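Local structure of 2-ON-2 hemoglobin (Agrobacterium tumefaciens, 2XYK) at residues T22-E27 with R98-E103. The protein binds heme through an axial histidine and, as a group II truncated hemoglobin, probably binds and carries oxygen. Residues are numbered along the deposited sequence; the frame is centred on the assembly and turned at random.
Sequences TRRFYE and RRAMDE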
loop_
_atom_site.group_PDB
_atom_site.type_symbol
_atom_site.label_atom_id
_atom_site.label_comp_id
_atom_site.label_asym_id
_atom_site.label_seq_id
_atom_site.Cartn_x
_atom_site.Cartn_y
_atom_site.Cartn_z
ATOM N N THR A 22 -5.416 -3.396 -3.289
ATOM C CA THR A 22 -5.278 -1.972 -3.567
ATOM C C THR A 22 -6.665 -1.325 -3.754
ATOM O O THR A 22 -6.881 -0.199 -3.317
ATOM C CB THR A 22 -4.367 -1.755 -4.802
ATOM O OG1 THR A 22 -3.123 -2.443 -4.594
ATOM C CG2 THR A 22 -4.058 -0.280 -5.020
ATOM N N ARG A 23 -7.589 -2.048 -4.404
ATOM C CA ARG A 23 -8.973 -1.596 -4.570
ATOM C C ARG A 23 -9.652 -1.399 -3.242
ATOM O O ARG A 23 -10.304 -0.373 -3.042
ATOM C CB ARG A 23 -9.812 -2.553 -5.431
ATOM C CG ARG A 23 -11.299 -2.120 -5.685
ATOM C CD ARG A 23 -11.416 -0.907 -6.634
ATOM N NE ARG A 23 -10.596 -1.074 -7.832
ATOM C CZ ARG A 23 -11.029 -1.492 -9.021
ATOM N NH1 ARG A 23 -12.312 -1.787 -9.232
ATOM N NH2 ARG A 23 -10.166 -1.607 -10.020
ATOM N N ARG A 24 -9.539 -2.394 -2.353
ATOM C CA ARG A 24 -10.181 -2.317 -1.047
ATOM C C ARG A 24 -9.577 -1.205 -0.173
ATOM O O ARG A 24 -10.289 -0.597 0.617
ATOM C CB ARG A 24 -10.098 -3.673 -0.316
ATOM C CG ARG A 24 -10.860 -3.727 1.032
ATOM C CD ARG A 24 -12.379 -3.415 0.818
ATOM N NE ARG A 24 -13.163 -3.524 2.056
ATOM C CZ ARG A 24 -14.305 -2.879 2.307
ATOM N NH1 ARG A 24 -14.813 -2.029 1.425
ATOM N NH2 ARG A 24 -14.930 -3.076 3.466
ATOM N N PHE A 25 -8.261 -0.982 -0.290
ATOM C CA PHE A 25 -7.559 0.093 0.447
ATOM C C PHE A 25 -8.121 1.493 0.168
ATOM O O PHE A 25 -8.430 2.226 1.096
ATOM C CB PHE A 25 -6.064 0.064 0.107
ATOM C CG PHE A 25 -5.261 1.180 0.735
ATOM C CD1 PHE A 25 -5.096 1.250 2.120
ATOM C CD2 PHE A 25 -4.628 2.137 -0.068
ATOM C CE1 PHE A 25 -4.332 2.283 2.710
ATOM C CE2 PHE A 25 -3.872 3.172 0.514
ATOM C CZ PHE A 25 -3.725 3.234 1.905
ATOM N N TYR A 26 -8.233 1.859 -1.113
ATOM C CA TYR A 26 -8.745 3.180 -1.509
ATOM C C TYR A 26 -10.254 3.293 -1.242
ATOM O O TYR A 26 -10.731 4.357 -0.882
ATOM C CB TYR A 26 -8.362 3.531 -2.965
ATOM C CG TYR A 26 -6.875 3.818 -3.062
ATOM C CD1 TYR A 26 -6.353 4.990 -2.567
ATOM C CD2 TYR A 26 -5.990 2.867 -3.564
ATOM C CE1 TYR A 26 -4.992 5.236 -2.589
ATOM C CE2 TYR A 26 -4.633 3.112 -3.618
ATOM C CZ TYR A 26 -4.141 4.290 -3.118
ATOM O OH TYR A 26 -2.796 4.531 -3.154
ATOM N N GLU A 27 -10.981 2.182 -1.383
ATOM C CA GLU A 27 -12.405 2.123 -0.996
ATOM C C GLU A 27 -12.611 2.449 0.487
ATOM O O GLU A 27 -13.398 3.346 0.835
ATOM C CB GLU A 27 -12.952 0.731 -1.298
ATOM C CG GLU A 27 -14.454 0.582 -1.192
ATOM C CD GLU A 27 -14.896 -0.890 -1.364
ATOM O OE1 GLU A 27 -14.026 -1.795 -1.331
ATOM O OE2 GLU A 27 -16.122 -1.136 -1.531
ATOM N N ARG A 98 -4.251 -2.043 6.893
ATOM C CA ARG A 98 -4.429 -3.226 7.746
ATOM C C ARG A 98 -5.718 -3.955 7.421
ATOM O O ARG A 98 -5.701 -5.162 7.208
ATOM C CB ARG A 98 -4.419 -2.847 9.230
ATOM C CG ARG A 98 -4.178 -4.042 10.190
ATOM C CD ARG A 98 -3.805 -3.509 11.580
ATOM N NE ARG A 98 -4.205 -4.401 12.671
ATOM N N ARG A 99 -6.830 -3.216 7.389
ATOM C CA ARG A 99 -8.136 -3.797 7.096
ATOM C C ARG A 99 -8.237 -4.347 5.679
ATOM O O ARG A 99 -8.881 -5.379 5.469
ATOM C CB ARG A 99 -9.269 -2.779 7.319
ATOM C CG ARG A 99 -10.642 -3.414 7.282
ATOM C CD ARG A 99 -11.714 -2.623 8.026
ATOM N NE ARG A 99 -13.026 -2.996 7.494
ATOM C CZ ARG A 99 -14.174 -2.360 7.748
ATOM N NH1 ARG A 99 -14.213 -1.285 8.541
ATOM N NH2 ARG A 99 -15.301 -2.798 7.188
ATOM N N ALA A 100 -7.641 -3.640 4.717
ATOM C CA ALA A 100 -7.616 -4.122 3.345
ATOM C C ALA A 100 -6.862 -5.445 3.236
ATOM O O ALA A 100 -7.322 -6.350 2.530
ATOM C CB ALA A 100 -7.053 -3.057 2.379
ATOM N N MET A 101 -5.731 -5.558 3.938
ATOM C CA MET A 101 -4.937 -6.813 4.001
ATOM C C MET A 101 -5.719 -7.943 4.640
ATOM O O MET A 101 -5.761 -9.055 4.110
ATOM C CB MET A 101 -3.684 -6.661 4.873
ATOM C CG MET A 101 -2.533 -5.933 4.294
ATOM S SD MET A 101 -1.081 -6.371 5.289
ATOM C CE MET A 101 -0.593 -7.787 4.367
ATOM N N ASP A 102 -6.297 -7.656 5.806
ATOM C CA ASP A 102 -7.047 -8.670 6.593
ATOM C C ASP A 102 -8.165 -9.233 5.733
ATOM O O ASP A 102 -8.461 -10.422 5.808
ATOM C CB ASP A 102 -7.635 -8.077 7.905
ATOM C CG ASP A 102 -6.560 -7.800 8.988
ATOM O OD1 ASP A 102 -5.430 -8.332 8.891
ATOM O OD2 ASP A 102 -6.848 -7.033 9.951
ATOM N N GLU A 103 -8.782 -8.380 4.900
ATOM C CA GLU A 103 -9.911 -8.811 4.082
ATOM C C GLU A 103 -9.540 -9.521 2.775
ATOM O O GLU A 103 -10.388 -10.184 2.186
ATOM C CB GLU A 103 -10.865 -7.632 3.809
ATOM C CG GLU A 103 -11.818 -7.322 4.970
ATOM C CD GLU A 103 -12.449 -5.923 4.851
ATOM O OE1 GLU A 103 -12.571 -5.415 3.703
ATOM O OE2 GLU A 103 -12.812 -5.347 5.908
#
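Helices 14-31 and 87-104 of this globin meet in a close apolar seam bordered by a charged margin. The axes of 22-27 and 98-103 run in roughly opposed directions (141°) and approach to 8.4 Å, a closeness consistent with the small side chain of Ala100 at the crossing. Its CB presses against the backbone of the facing helix, 3.6 Å from Phe25 N, and also meets the CB of Phe25. On the solvent side the packing gives way to a salt-bridge network. Arg24, CG anti to its backbone N and the chain bent at chi2 (59°), passes its CG alongside Ala100 CA and carries its guanidinium to Glu103. There NE donates a short bond of 2.6 Å to the syn lone pair of Glu103 OE1, nearly in the guanidinium plane; NH2 adds a weak one. Glu103 OE2 takes Arg99 NE at 2.8 Å through its own syn lone pair, so one carboxylate bridges two arginines and probably offsets the repulsion between their NH2 atoms, 3.8 Å apart. Arg24 NH1 binds Glu27 OE1, which would further fix the guanidinium's rotation. The Phe25 ring meets Trp93 edge-to-face and also the ring of Phe53, its side chain about 6 Å from the heme, while helix 47-60 packs against Thr22 and Tyr26 and helix 108-125 against Met101, embedding the pair in the 2-on-2 globin fold.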